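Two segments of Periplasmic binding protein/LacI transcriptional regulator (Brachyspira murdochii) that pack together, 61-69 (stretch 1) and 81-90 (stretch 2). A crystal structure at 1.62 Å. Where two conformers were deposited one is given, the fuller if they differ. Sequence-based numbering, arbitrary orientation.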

# COMPACT_ATOMS: atom_id res chain seq x y z
N LYS A 61 28.79 -10.04 -0.60
CA LYS A 61 29.63 -8.93 -1.08
C LYS A 61 30.25 -8.03 -0.02
O LYS A 61 31.06 -7.11 -0.37
CB LYS A 61 28.84 -8.07 -2.06
CG LYS A 61 28.38 -8.85 -3.29
CD LYS A 61 27.64 -7.92 -4.25
CE LYS A 61 27.21 -8.62 -5.52
NZ LYS A 61 26.41 -7.71 -6.37
N ASN A 62 29.86 -8.26 1.24
CA ASN A 62 30.23 -7.39 2.34
C ASN A 62 29.98 -5.92 2.03
O ASN A 62 30.90 -5.12 2.08
CB ASN A 62 31.69 -7.62 2.70
CG ASN A 62 31.90 -8.99 3.28
OD1 ASN A 62 31.13 -9.41 4.18
ND2 ASN A 62 32.88 -9.77 2.73
N PRO A 63 28.74 -5.55 1.72
CA PRO A 63 28.40 -4.15 1.44
C PRO A 63 28.49 -3.30 2.70
O PRO A 63 28.47 -3.79 3.82
CB PRO A 63 26.98 -4.23 0.92
CG PRO A 63 26.42 -5.42 1.60
CD PRO A 63 27.55 -6.40 1.76
N ASP A 64 28.58 -2.01 2.50
CA ASP A 64 28.61 -1.07 3.58
C ASP A 64 27.28 -0.93 4.40
O ASP A 64 27.30 -0.54 5.58
CB ASP A 64 29.00 0.28 3.00
CG ASP A 64 30.37 0.23 2.29
OD1 ASP A 64 31.27 -0.39 2.84
OD2 ASP A 64 30.54 0.94 1.34
N ALA A 65 26.18 -1.26 3.74
CA ALA A 65 24.90 -1.33 4.31
C ALA A 65 23.95 -2.00 3.36
O ALA A 65 24.26 -2.16 2.18
CB ALA A 65 24.41 0.08 4.64
N ILE A 66 22.78 -2.43 3.85
CA ILE A 66 21.75 -3.06 3.04
C ILE A 66 20.45 -2.35 3.32
O ILE A 66 20.11 -2.16 4.50
CB ILE A 66 21.58 -4.54 3.42
CG1 ILE A 66 22.87 -5.30 3.05
CG2 ILE A 66 20.39 -5.23 2.72
CD1 ILE A 66 22.94 -6.70 3.65
N ALA A 67 19.72 -2.04 2.26
CA ALA A 67 18.31 -1.62 2.36
C ALA A 67 17.48 -2.72 1.76
O ALA A 67 17.80 -3.24 0.65
CB ALA A 67 18.07 -0.30 1.64
N PHE A 68 16.39 -3.08 2.42
CA PHE A 68 15.61 -4.26 2.10
C PHE A 68 14.10 -4.06 2.19
O PHE A 68 13.62 -3.51 3.22
CB PHE A 68 16.05 -5.41 3.04
CG PHE A 68 15.35 -6.80 2.75
CD1 PHE A 68 15.07 -7.23 1.46
CD2 PHE A 68 15.01 -7.67 3.81
CE1 PHE A 68 14.51 -8.47 1.19
CE2 PHE A 68 14.45 -8.93 3.54
CZ PHE A 68 14.16 -9.33 2.24
N ALA A 69 13.38 -4.47 1.14
CA ALA A 69 11.89 -4.52 1.14
C ALA A 69 11.52 -5.94 0.84
O ALA A 69 11.63 -6.33 -0.32
CB ALA A 69 11.33 -3.62 0.06
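Stretch 2 81-90: RIKEKNIPLI

Stretch 2 enters as the last part of a helix, turns at Asn86, and then runs alongside stretch 1 as a parallel strand. The turn is identified by torsions and hydrogen bonds together: Asn86 has phi/psi of 55/37°, and two bonds reach back into the last turn, Asn86 N to Lys83 O at 3.0 Å and Ile87 N to Ile82 O at 3.3 Å, a Schellman motif. From Ile87 the backbone is extended, and Leu89 (-120/127°) and Ile90 (-119/134°) match the strand values of Ile66 and Ala67.

The register follows from the CA pairs, Ile66 CA to Leu89 CA at 5.0 Å and Ala67 CA to Ile90 CA at 4.6 Å. Three hydrogen bonds fix it: Ile66 N to Pro88 O, Ile90 N to Ile66 O and Phe68 N to Ile90 O, each 2.9 Å. Ile66 thus uses both its N and its O, bonding to the residues before and after Leu89. The N-H...O angles are 161° and 162° for the first two but 144° for the third. CA-H...O contacts accompany them, the shortest from Ala67 CA to Ile90 O at 3.2 Å.

Side chains alternate between the faces of the sheet. Ile66 and Leu89 share one face, where Ile66, in the m,t rotamer, is the residue most covered by stretch 2. Its extended chi2 (167°) carries CD1 out to the helix and the turn, 3.7 Å from Ile82 CD1 and 3.8 Å from Ile87 CG2. Ile82 and Ile87 are also m,t, and both direct CA-to-CB toward stretch 1. The other branch of Ile66 meets Leu89: its CG2 lies 3.9 Å from Leu89 CD1. Leu89 is t,p, a conformation that brings its end nearer to stretch 1, so that CD1 also approaches Phe68 CB at 4.1 Å. The Phe68 ring, with chi1 at -177°, leads away from this contact.

On the opposite face, Ala67 CB and Ile90 CB are 4.4 Å apart. Ile90 differs from the other isoleucines in being m,m (chi2 -53°), and its end leads away from stretch 1.

Before the strand, Pro88 CD rests 3.4 Å from Asp64 O, and Ala65 CB is 4.1 Å from Pro88 CB. The CA-to-CB bond of Lys85 points toward stretch 1. Lys85 is m,t,p,p; with chi3 and chi4 at 74° and 71° its end is bent, and its NZ donates a 2.8 Å hydrogen bond to Asn62 OD1. Asn62, with positive phi, sets its CA-to-CB bond sideways, yet its amide end comes nearer to receive it.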

# COMPACT_ATOMS: atom_id res chain seq x y z
N ARG A 81 22.18 -13.59 9.64
CA ARG A 81 23.56 -13.44 9.12
C ARG A 81 24.00 -11.97 9.05
O ARG A 81 25.12 -11.63 9.39
CB ARG A 81 23.71 -14.27 7.79
CG ARG A 81 25.09 -14.36 7.18
CD ARG A 81 25.23 -15.62 6.32
NE ARG A 81 24.59 -15.45 5.04
CZ ARG A 81 25.21 -15.05 3.93
NH1 ARG A 81 24.50 -14.85 2.80
NH2 ARG A 81 26.50 -14.78 3.93
N ILE A 82 23.12 -11.14 8.55
CA ILE A 82 23.37 -9.66 8.50
C ILE A 82 23.74 -9.17 9.89
O ILE A 82 24.69 -8.39 10.06
CB ILE A 82 22.15 -8.93 7.92
CG1 ILE A 82 22.04 -9.16 6.39
CG2 ILE A 82 22.24 -7.45 8.25
CD1 ILE A 82 20.69 -8.75 5.78
N LYS A 83 22.96 -9.59 10.88
CA LYS A 83 23.17 -9.16 12.28
C LYS A 83 24.55 -9.62 12.75
O LYS A 83 25.33 -8.82 13.25
CB LYS A 83 22.06 -9.67 13.19
CG LYS A 83 22.16 -9.09 14.59
CD LYS A 83 21.13 -9.70 15.50
CE LYS A 83 20.97 -8.77 16.68
NZ LYS A 83 20.01 -9.29 17.66
N GLU A 84 24.89 -10.89 12.49
CA GLU A 84 26.20 -11.38 12.88
C GLU A 84 27.37 -10.66 12.22
O GLU A 84 28.37 -10.36 12.87
CB GLU A 84 26.24 -12.87 12.54
CG GLU A 84 27.49 -13.58 13.08
CD GLU A 84 28.72 -13.49 12.21
OE1 GLU A 84 28.61 -13.12 11.02
OE2 GLU A 84 29.83 -13.82 12.75
N LYS A 85 27.21 -10.33 10.94
CA LYS A 85 28.24 -9.63 10.17
C LYS A 85 28.29 -8.13 10.51
O LYS A 85 29.16 -7.41 10.01
CB LYS A 85 28.03 -9.80 8.64
CG LYS A 85 28.29 -11.22 8.21
CD LYS A 85 27.84 -11.45 6.77
CE LYS A 85 28.80 -10.80 5.76
NZ LYS A 85 30.10 -11.51 5.68
N ASN A 86 27.38 -7.65 11.33
CA ASN A 86 27.31 -6.23 11.68
C ASN A 86 27.21 -5.31 10.48
O ASN A 86 27.75 -4.18 10.52
CB ASN A 86 28.51 -5.82 12.58
CG ASN A 86 28.47 -6.49 13.93
OD1 ASN A 86 29.47 -7.11 14.37
ND2 ASN A 86 27.33 -6.42 14.59
N ILE A 87 26.48 -5.74 9.47
CA ILE A 87 26.11 -4.87 8.32
C ILE A 87 24.88 -4.03 8.70
O ILE A 87 23.86 -4.59 9.06
CB ILE A 87 25.82 -5.70 7.08
CG1 ILE A 87 27.07 -6.51 6.62
CG2 ILE A 87 25.35 -4.81 5.95
CD1 ILE A 87 26.71 -7.64 5.65
N PRO A 88 24.95 -2.71 8.61
CA PRO A 88 23.77 -1.92 8.89
C PRO A 88 22.63 -2.26 7.95
O PRO A 88 22.81 -2.34 6.74
CB PRO A 88 24.24 -0.50 8.66
CG PRO A 88 25.72 -0.54 8.84
CD PRO A 88 26.16 -1.89 8.47
N LEU A 89 21.46 -2.46 8.54
CA LEU A 89 20.26 -2.90 7.83
C LEU A 89 19.15 -1.85 7.98
O LEU A 89 18.77 -1.52 9.09
CB LEU A 89 19.80 -4.28 8.36
CG LEU A 89 18.57 -4.86 7.71
CD1 LEU A 89 18.71 -5.10 6.19
CD2 LEU A 89 18.17 -6.12 8.46
N ILE A 90 18.61 -1.44 6.84
CA ILE A 90 17.52 -0.46 6.74
C ILE A 90 16.38 -1.16 6.07
O ILE A 90 16.58 -1.81 5.03
CB ILE A 90 17.97 0.74 5.88
CG1 ILE A 90 19.18 1.47 6.49
CG2 ILE A 90 16.85 1.73 5.54
CD1 ILE A 90 19.00 1.88 7.92